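Side-chain contacts in hydrazine synthase alpha subunit (Candidatus Kuenenia stuttgartiensis, PDB 5C2V), which catalyses the condensation of hydroxylamine, formed in the gamma subunit, with ammonia to give hydrazine, as part of the heme c-containing hydrazine synthase complex: residues D[144-147]-D[153-156]; D[131-136]-D[199-204]; D[414-417]-D[421-424]. All coordinates share one frame; numbering follows the deposited sequence.

Contact 1. Residues D[144-147]-D[153-156]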
loop_
_atom_site.group_PDB
_atom_site.type_symbol
_atom_site.label_atom_id
_atom_site.label_comp_id
_atom_site.label_asym_id
_atom_site.label_seq_id
_atom_site.Cartn_x
_atom_site.Cartn_y
_atom_site.Cartn_z
ATOM N N ILE D 144 17.913 -51.217 11.385
ATOM C CA ILE D 144 16.944 -52.286 11.585
ATOM C C ILE D 144 15.824 -52.208 10.559
ATOM O O ILE D 144 15.321 -51.122 10.272
ATOM C CB ILE D 144 16.329 -52.225 13.002
ATOM C CG1 ILE D 144 17.428 -52.232 14.067
ATOM C CG2 ILE D 144 15.353 -53.370 13.224
ATOM C CD1 ILE D 144 16.901 -52.103 15.477
ATOM N N TRP D 145 15.432 -53.350 9.998
ATOM C CA TRP D 145 14.234 -53.359 9.160
ATOM C C TRP D 145 13.511 -54.701 9.182
ATOM O O TRP D 145 13.931 -55.639 9.862
ATOM C CB TRP D 145 14.565 -52.956 7.716
ATOM C CG TRP D 145 15.357 -53.943 6.906
ATOM C CD1 TRP D 145 14.923 -55.141 6.412
ATOM C CD2 TRP D 145 16.704 -53.786 6.443
ATOM N NE1 TRP D 145 15.925 -55.750 5.697
ATOM C CE2 TRP D 145 17.028 -54.938 5.699
ATOM C CE3 TRP D 145 17.672 -52.788 6.599
ATOM C CZ2 TRP D 145 18.277 -55.117 5.109
ATOM C CZ3 TRP D 145 18.912 -52.970 6.015
ATOM C CH2 TRP D 145 19.203 -54.126 5.279
ATOM N N ARG D 146 12.417 -54.778 8.431
ATOM C CA ARG D 146 11.523 -55.927 8.492
ATOM C C ARG D 146 11.322 -56.592 7.132
ATOM O O ARG D 146 11.194 -55.916 6.111
ATOM C CB ARG D 146 10.175 -55.500 9.084
ATOM C CG ARG D 146 8.988 -56.344 8.651
ATOM C CD ARG D 146 7.719 -55.916 9.370
ATOM N NE ARG D 146 6.547 -56.635 8.882
ATOM C CZ ARG D 146 5.399 -56.734 9.545
ATOM N NH1 ARG D 146 5.268 -56.163 10.735
ATOM N NH2 ARG D 146 4.383 -57.407 9.021
ATOM N N ASP D 147 11.301 -57.921 7.130
ATOM C CA ASP D 147 11.117 -58.691 5.905
ATOM C C ASP D 147 9.645 -58.778 5.515
ATOM O O ASP D 147 9.285 -59.476 4.566
ATOM C CB ASP D 147 11.699 -60.096 6.068
ATOM C CG ASP D 147 13.196 -60.083 6.301
ATOM O OD1 ASP D 147 13.933 -59.618 5.406
ATOM O OD2 ASP D 147 13.636 -60.535 7.379
ATOM N N ASP D 153 9.627 -60.088 10.723
ATOM C CA ASP D 153 10.210 -59.695 11.999
ATOM C C ASP D 153 11.112 -58.488 11.818
ATOM O O ASP D 153 11.364 -58.058 10.699
ATOM C CB ASP D 153 10.994 -60.853 12.622
ATOM C CG ASP D 153 10.096 -61.980 13.093
ATOM O OD1 ASP D 153 9.802 -62.036 14.306
ATOM O OD2 ASP D 153 9.687 -62.809 12.254
ATOM N N TRP D 154 11.624 -57.966 12.926
ATOM C CA TRP D 154 12.458 -56.776 12.888
ATOM C C TRP D 154 13.892 -57.137 13.245
ATOM O O TRP D 154 14.185 -57.506 14.382
ATOM C CB TRP D 154 11.910 -55.709 13.837
ATOM C CG TRP D 154 10.560 -55.191 13.429
ATOM C CD1 TRP D 154 9.343 -55.684 13.806
ATOM C CD2 TRP D 154 10.292 -54.080 12.565
ATOM N NE1 TRP D 154 8.336 -54.949 13.229
ATOM C CE2 TRP D 154 8.892 -53.958 12.464
ATOM C CE3 TRP D 154 11.101 -53.177 11.868
ATOM C CZ2 TRP D 154 8.284 -52.969 11.693
ATOM C CZ3 TRP D 154 10.495 -52.198 11.104
ATOM C CH2 TRP D 154 9.101 -52.101 11.023
ATOM N N LYS D 155 14.782 -57.032 12.264
ATOM C CA LYS D 155 16.155 -57.486 12.435
ATOM C C LYS D 155 17.181 -56.374 12.222
ATOM O O LYS D 155 16.972 -55.456 11.415
ATOM C CB LYS D 155 16.443 -58.647 11.478
ATOM C CG LYS D 155 15.439 -59.791 11.566
ATOM C CD LYS D 155 15.787 -60.913 10.601
ATOM C CE LYS D 155 14.694 -61.971 10.561
ATOM N NZ LYS D 155 15.039 -63.097 9.646
ATOM N N GLU D 156 18.291 -56.484 12.951
ATOM C CA GLU D 156 19.418 -55.562 12.840
ATOM C C GLU D 156 20.340 -55.991 11.708
ATOM O O GLU D 156 20.867 -57.099 11.715
ATOM C CB GLU D 156 20.208 -55.509 14.146
ATOM C CG GLU D 156 19.406 -55.119 15.369
ATOM C CD GLU D 156 20.005 -55.674 16.645
ATOM O OE1 GLU D 156 20.181 -56.909 16.730
ATOM O OE2 GLU D 156 20.313 -54.879 17.557
#
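Trp145 and Lys155 join backbones near the turn end of a beta hairpin made by strand 139-146 and strand 154-171. Two bonds identify them as an antiparallel hydrogen-bonded pair: Lys155 N donates to Trp145 O at 2.9 Å with an N-H...O angle of 172°, and Trp145 N donates to Lys155 O at 3.0 Å.

Aliphatic contact is seen in the neighbouring non-hydrogen-bonded pair, where Ile144 and Glu156 run side by side and Ile144 CG1 lies 3.7 Å from Glu156 CG. The Glu156 carboxylate itself goes on to a salt bridge with Arg142. Electrostatic contact is looser: Asp147 OD2 and Lys155 NZ form a long salt bridge of 3.7 Å between exposed side chains.

The aromatic contact is a CH-pi interaction, with Arg146 CB 3.7 Å from the centroid of the six-membered ring of Trp154 and 8° off its normal. His30 of the gamma subunit meets this indole edge-to-face, so the hairpin contributes to the subunit interface. Arg146 then runs on, fully extended to NE, placing CD 3.8 Å from Trp154 CZ2 while its guanidinium stands 80° from the ring plane, Trp154 NE1 near its edge.

Contact 2. Residues D[131-136]-D[199-204]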
loop_
_atom_site.group_PDB
_atom_site.type_symbol
_atom_site.label_atom_id
_atom_site.label_comp_id
_atom_site.label_asym_id
_atom_site.label_seq_id
_atom_site.Cartn_x
_atom_site.Cartn_y
_atom_site.Cartn_z
ATOM N N TYR D 131 22.195 -30.744 10.387
ATOM C CA TYR D 131 21.012 -31.103 11.148
ATOM C C TYR D 131 21.208 -32.508 11.676
ATOM O O TYR D 131 21.333 -33.450 10.900
ATOM C CB TYR D 131 19.755 -31.021 10.286
ATOM C CG TYR D 131 18.477 -31.306 11.039
ATOM C CD1 TYR D 131 18.020 -30.436 12.019
ATOM C CD2 TYR D 131 17.725 -32.441 10.767
ATOM C CE1 TYR D 131 16.852 -30.688 12.710
ATOM C CE2 TYR D 131 16.555 -32.703 11.453
ATOM C CZ TYR D 131 16.124 -31.822 12.422
ATOM O OH TYR D 131 14.958 -32.072 13.108
ATOM N N ALA D 132 21.215 -32.671 12.990
ATOM C CA ALA D 132 21.586 -33.963 13.525
ATOM C C ALA D 132 20.342 -34.828 13.660
ATOM O O ALA D 132 19.499 -34.611 14.530
ATOM C CB ALA D 132 22.288 -33.797 14.852
ATOM N N ALA D 133 20.255 -35.819 12.779
ATOM C CA ALA D 133 19.085 -36.677 12.672
ATOM C C ALA D 133 19.458 -38.109 13.012
ATOM O O ALA D 133 20.150 -38.778 12.246
ATOM C CB ALA D 133 18.494 -36.597 11.273
ATOM N N GLY D 134 18.989 -38.580 14.160
ATOM C CA GLY D 134 19.404 -39.874 14.663
ATOM C C GLY D 134 20.824 -39.821 15.192
ATOM O O GLY D 134 21.397 -40.844 15.560
ATOM N N SER D 135 21.403 -38.622 15.201
ATOM C CA SER D 135 22.716 -38.401 15.793
ATOM C C SER D 135 22.626 -37.351 16.891
ATOM O O SER D 135 22.421 -36.178 16.617
ATOM C CB SER D 135 23.725 -37.966 14.729
ATOM O OG SER D 135 23.576 -38.721 13.539
ATOM N N ILE D 136 22.796 -37.772 18.134
ATOM C CA ILE D 136 22.797 -36.841 19.251
ATOM C C ILE D 136 24.129 -36.984 19.966
ATOM O O ILE D 136 24.903 -36.031 20.062
ATOM C CB ILE D 136 21.622 -37.089 20.214
ATOM C CG1 ILE D 136 20.297 -36.838 19.491
ATOM C CG2 ILE D 136 21.725 -36.188 21.433
ATOM C CD1 ILE D 136 20.195 -35.469 18.851
ATOM N N GLN D 199 18.586 -44.765 5.957
ATOM C CA GLN D 199 18.311 -46.189 6.114
ATOM C C GLN D 199 18.249 -46.558 7.591
ATOM O O GLN D 199 17.547 -47.489 7.982
ATOM C CB GLN D 199 19.371 -47.028 5.398
ATOM C CG GLN D 199 19.001 -48.494 5.256
ATOM C CD GLN D 199 20.012 -49.279 4.445
ATOM O OE1 GLN D 199 21.115 -48.806 4.172
ATOM N NE2 GLN D 199 19.636 -50.490 4.051
ATOM N N ARG D 200 18.990 -45.822 8.409
ATOM C CA ARG D 200 18.969 -46.031 9.847
ATOM C C ARG D 200 17.634 -45.564 10.403
ATOM O O ARG D 200 16.993 -46.270 11.180
ATOM C CB ARG D 200 20.132 -45.296 10.524
ATOM C CG ARG D 200 19.903 -44.967 11.995
ATOM C CD ARG D 200 21.214 -44.663 12.712
ATOM N NE ARG D 200 21.005 -44.050 14.022
ATOM C CZ ARG D 200 20.637 -44.714 15.114
ATOM N NH1 ARG D 200 20.425 -46.021 15.062
ATOM N NH2 ARG D 200 20.475 -44.066 16.260
ATOM N N ILE D 201 17.218 -44.369 9.997
ATOM C CA ILE D 201 15.955 -43.808 10.463
ATOM C C ILE D 201 14.722 -44.485 9.854
ATOM O O ILE D 201 13.860 -44.982 10.579
ATOM C CB ILE D 201 15.884 -42.297 10.165
ATOM C CG1 ILE D 201 17.085 -41.575 10.784
ATOM C CG2 ILE D 201 14.581 -41.712 10.682
ATOM C CD1 ILE D 201 17.111 -40.084 10.519
ATOM N N THR D 202 14.638 -44.494 8.526
ATOM C CA THR D 202 13.474 -45.042 7.825
ATOM C C THR D 202 13.506 -46.559 7.621
ATOM O O THR D 202 12.475 -47.225 7.716
ATOM C CB THR D 202 13.294 -44.378 6.444
ATOM O OG1 THR D 202 14.440 -44.647 5.628
ATOM C CG2 THR D 202 13.115 -42.875 6.593
ATOM N N GLY D 203 14.687 -47.099 7.342
ATOM C CA GLY D 203 14.812 -48.498 6.968
ATOM C C GLY D 203 15.086 -48.693 5.486
ATOM O O GLY D 203 15.066 -49.817 4.983
ATOM N N HIS D 204 15.340 -47.589 4.789
ATOM C CA HIS D 204 15.695 -47.623 3.374
ATOM C C HIS D 204 16.602 -46.443 3.047
ATOM O O HIS D 204 16.469 -45.374 3.641
ATOM C CB HIS D 204 14.439 -47.591 2.499
ATOM C CG HIS D 204 14.690 -47.923 1.058
ATOM N ND1 HIS D 204 15.383 -47.086 0.210
ATOM C CD2 HIS D 204 14.328 -48.996 0.316
ATOM C CE1 HIS D 204 15.444 -47.634 -0.991
ATOM N NE2 HIS D 204 14.811 -48.792 -0.954
#
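Arg200 and Ile201, consecutive residues of helix 196-201, both direct their CB atoms at the loop that follows strand 124-131, and each meets a different part of it. The loop links strands 124-131 and 139-146 of a sheet consistent with one blade of the six-bladed beta-propeller of the N-terminal domain.

Ile201 approaches through the tip of its longer branch. With chi1 at -56°, CG1 lies beside the backbone N, and CD1 is fully extended from it, reaching 3.8 Å from Ala133 CB and 3.7 Å from Ala133 O. Met165 on strand 154-171 also packs on Ala133, and Trp396 packs on Ile201.

Arg200 comes alongside with a chain extended from CG to NE, and its guanidinium presents an edge to Gly134. Gly134 O lies in the guanidinium plane, 3.4 Å from Arg200 NH2, and the N-H...O angle of 158° is reasonably straight; the length makes this a weak hydrogen bond. Arg200 NE is also near, 3.6 Å from Gly134 O, but makes no hydrogen bond to it. The backbone of Gly134 has positive phi (74°), a conformation that favours glycine.

The stronger partners of Arg200 lie elsewhere: NH1 donates to Arg142 O and forms a salt bridge with Glu28 of the gamma subunit, while NH2 has a long, weak ion pair with Glu22 of that subunit. All four touching residues are buried. The two contacts differ in kind: Ile201 meets the loop by apolar packing alone, whereas the buried charge of Arg200 is probably balanced mainly by the gamma subunit, with Gly134 O a secondary acceptor.

Contact 3. Residues D[414-417]-D[421-424]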
loop_
_atom_site.group_PDB
_atom_site.type_symbol
_atom_site.label_atom_id
_atom_site.label_comp_id
_atom_site.label_asym_id
_atom_site.label_seq_id
_atom_site.Cartn_x
_atom_site.Cartn_y
_atom_site.Cartn_z
ATOM N N GLN D 414 6.985 -49.097 7.155
ATOM C CA GLN D 414 7.822 -49.717 6.132
ATOM C C GLN D 414 7.912 -48.859 4.870
ATOM O O GLN D 414 6.894 -48.589 4.232
ATOM C CB GLN D 414 7.299 -51.112 5.788
ATOM C CG GLN D 414 7.422 -52.106 6.932
ATOM C CD GLN D 414 6.861 -53.469 6.586
ATOM O OE1 GLN D 414 5.674 -53.730 6.773
ATOM N NE2 GLN D 414 7.717 -54.349 6.080
ATOM N N PRO D 415 9.129 -48.417 4.516
ATOM C CA PRO D 415 9.358 -47.642 3.289
ATOM C C PRO D 415 8.820 -48.342 2.042
ATOM O O PRO D 415 8.900 -49.566 1.941
ATOM C CB PRO D 415 10.882 -47.526 3.226
ATOM C CG PRO D 415 11.328 -47.657 4.638
ATOM C CD PRO D 415 10.375 -48.626 5.275
ATOM N N PHE D 416 8.274 -47.568 1.109
ATOM C CA PHE D 416 7.746 -48.121 -0.132
ATOM C C PHE D 416 7.887 -47.141 -1.295
ATOM O O PHE D 416 7.730 -45.929 -1.128
ATOM C CB PHE D 416 6.276 -48.525 0.041
ATOM C CG PHE D 416 5.374 -47.394 0.459
ATOM C CD1 PHE D 416 5.198 -47.089 1.799
ATOM C CD2 PHE D 416 4.691 -46.646 -0.487
ATOM C CE1 PHE D 416 4.365 -46.055 2.186
ATOM C CE2 PHE D 416 3.857 -45.611 -0.106
ATOM C CZ PHE D 416 3.694 -45.315 1.233
ATOM N N ASP D 417 8.183 -47.685 -2.473
ATOM C CA ASP D 417 8.293 -46.895 -3.692
ATOM C C ASP D 417 6.972 -46.938 -4.451
ATOM O O ASP D 417 6.540 -47.999 -4.900
ATOM C CB ASP D 417 9.434 -47.415 -4.570
ATOM C CG ASP D 417 9.704 -46.523 -5.767
ATOM O OD1 ASP D 417 8.919 -46.567 -6.737
ATOM O OD2 ASP D 417 10.710 -45.783 -5.744
ATOM N N VAL D 421 7.748 -49.764 -7.759
ATOM C CA VAL D 421 7.196 -50.978 -7.170
ATOM C C VAL D 421 5.683 -51.078 -7.359
ATOM O O VAL D 421 5.194 -51.977 -8.045
ATOM C CB VAL D 421 7.514 -51.065 -5.665
ATOM C CG1 VAL D 421 6.917 -52.331 -5.070
ATOM C CG2 VAL D 421 9.017 -51.021 -5.437
ATOM N N GLU D 422 4.949 -50.154 -6.749
ATOM C CA GLU D 422 3.490 -50.218 -6.732
ATOM C C GLU D 422 2.863 -49.965 -8.104
ATOM O O GLU D 422 1.739 -50.392 -8.363
ATOM C CB GLU D 422 2.935 -49.225 -5.712
ATOM C CG GLU D 422 3.504 -49.414 -4.315
ATOM C CD GLU D 422 2.668 -48.742 -3.248
ATOM O OE1 GLU D 422 1.598 -48.196 -3.587
ATOM O OE2 GLU D 422 3.077 -48.764 -2.069
ATOM N N GLY D 423 3.587 -49.270 -8.976
ATOM C CA GLY D 423 3.141 -49.090 -10.347
ATOM C C GLY D 423 2.396 -47.800 -10.635
ATOM O O GLY D 423 1.717 -47.690 -11.657
ATOM N N TYR D 424 2.513 -46.824 -9.742
ATOM C CA TYR D 424 1.892 -45.522 -9.964
ATOM C C TYR D 424 2.718 -44.681 -10.932
ATOM O O TYR D 424 3.947 -44.704 -10.883
ATOM C CB TYR D 424 1.709 -44.774 -8.643
ATOM C CG TYR D 424 0.534 -45.259 -7.827
ATOM C CD1 TYR D 424 -0.763 -44.908 -8.173
ATOM C CD2 TYR D 424 0.720 -46.064 -6.713
ATOM C CE1 TYR D 424 -1.842 -45.345 -7.435
ATOM C CE2 TYR D 424 -0.354 -46.508 -5.967
ATOM C CZ TYR D 424 -1.633 -46.144 -6.334
ATOM O OH TYR D 424 -2.711 -46.578 -5.601
#
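Asp417 and Glu422 meet where the chain turns back on leaving strand 415-417, an outer strand of a three-stranded antiparallel sheet. A backbone hydrogen bond closes the turn: Glu422 N donates to Asp417 O at 3.3 Å. The bond is long but well directed, its N-H...O angle being 168°, and the donor lies nearly in line with the carbonyl.

Side chains gather round the same carbonyl. Glu422 CG is 3.4 Å from Asp417 O, and Val421 CB lies 3.3 Å from Asp417 O. In a separate contact between side chains, the CG2 branch of Val421, which sits beside its own backbone N, comes 3.7 Å from Asp417 CB.

The third meeting is between flat groups. The planes of the Phe416 ring and the Glu422 carboxylate are 21° apart, nearly parallel, and Glu422 OE2 approaches obliquely, close to CD2 of the ring. CB of Phe416 points toward 421-424, and at chi1 59° CG stands between its own backbone N and carbonyl carbon, a setting that brings CD2 to OE2.

A second shell surrounds these groups. Asp417 OD1 accepts a hydrogen bond from Lys420 N and a weak one from Val419 N, so the carboxylate accepts from the backbone of the residues that make the bend. Phe416 stacks on His587 and meets Tyr551 edge-to-face, which ties the strand to distant parts of the chain; His587 also touches Glu422. Backbone bonding between Gln418 and Tyr424 continues the turn outward. Beyond it, the Tyr424 ring presents an edge to the far oxygen of the carboxylate: Glu422 OE1 lies in the ring plane, 3.5 Å from Tyr424 CE2.

Counting from the N terminus, contact 2 opens first, in the loop after strand 124-131, and closes only at segment 199-204, on helix 196-201. Contact 1 is nested inside that long loop, closing the hairpin of strands 139-146 and 154-171 at its turn end. Contact 3 follows in series and closes a short loop after strand 415-417; none of the three cross. Their centres are about 16 to 21 Å apart, yet each touches the others: Trp145 CZ3 is 3.2 Å from Gln199 NE2, Arg146 CG is 3.5 Å from Gln414 NE2, and His204 CB is 3.6 Å from Pro415 CB. Hairpin, helix and the later three-stranded sheet thus adjoin.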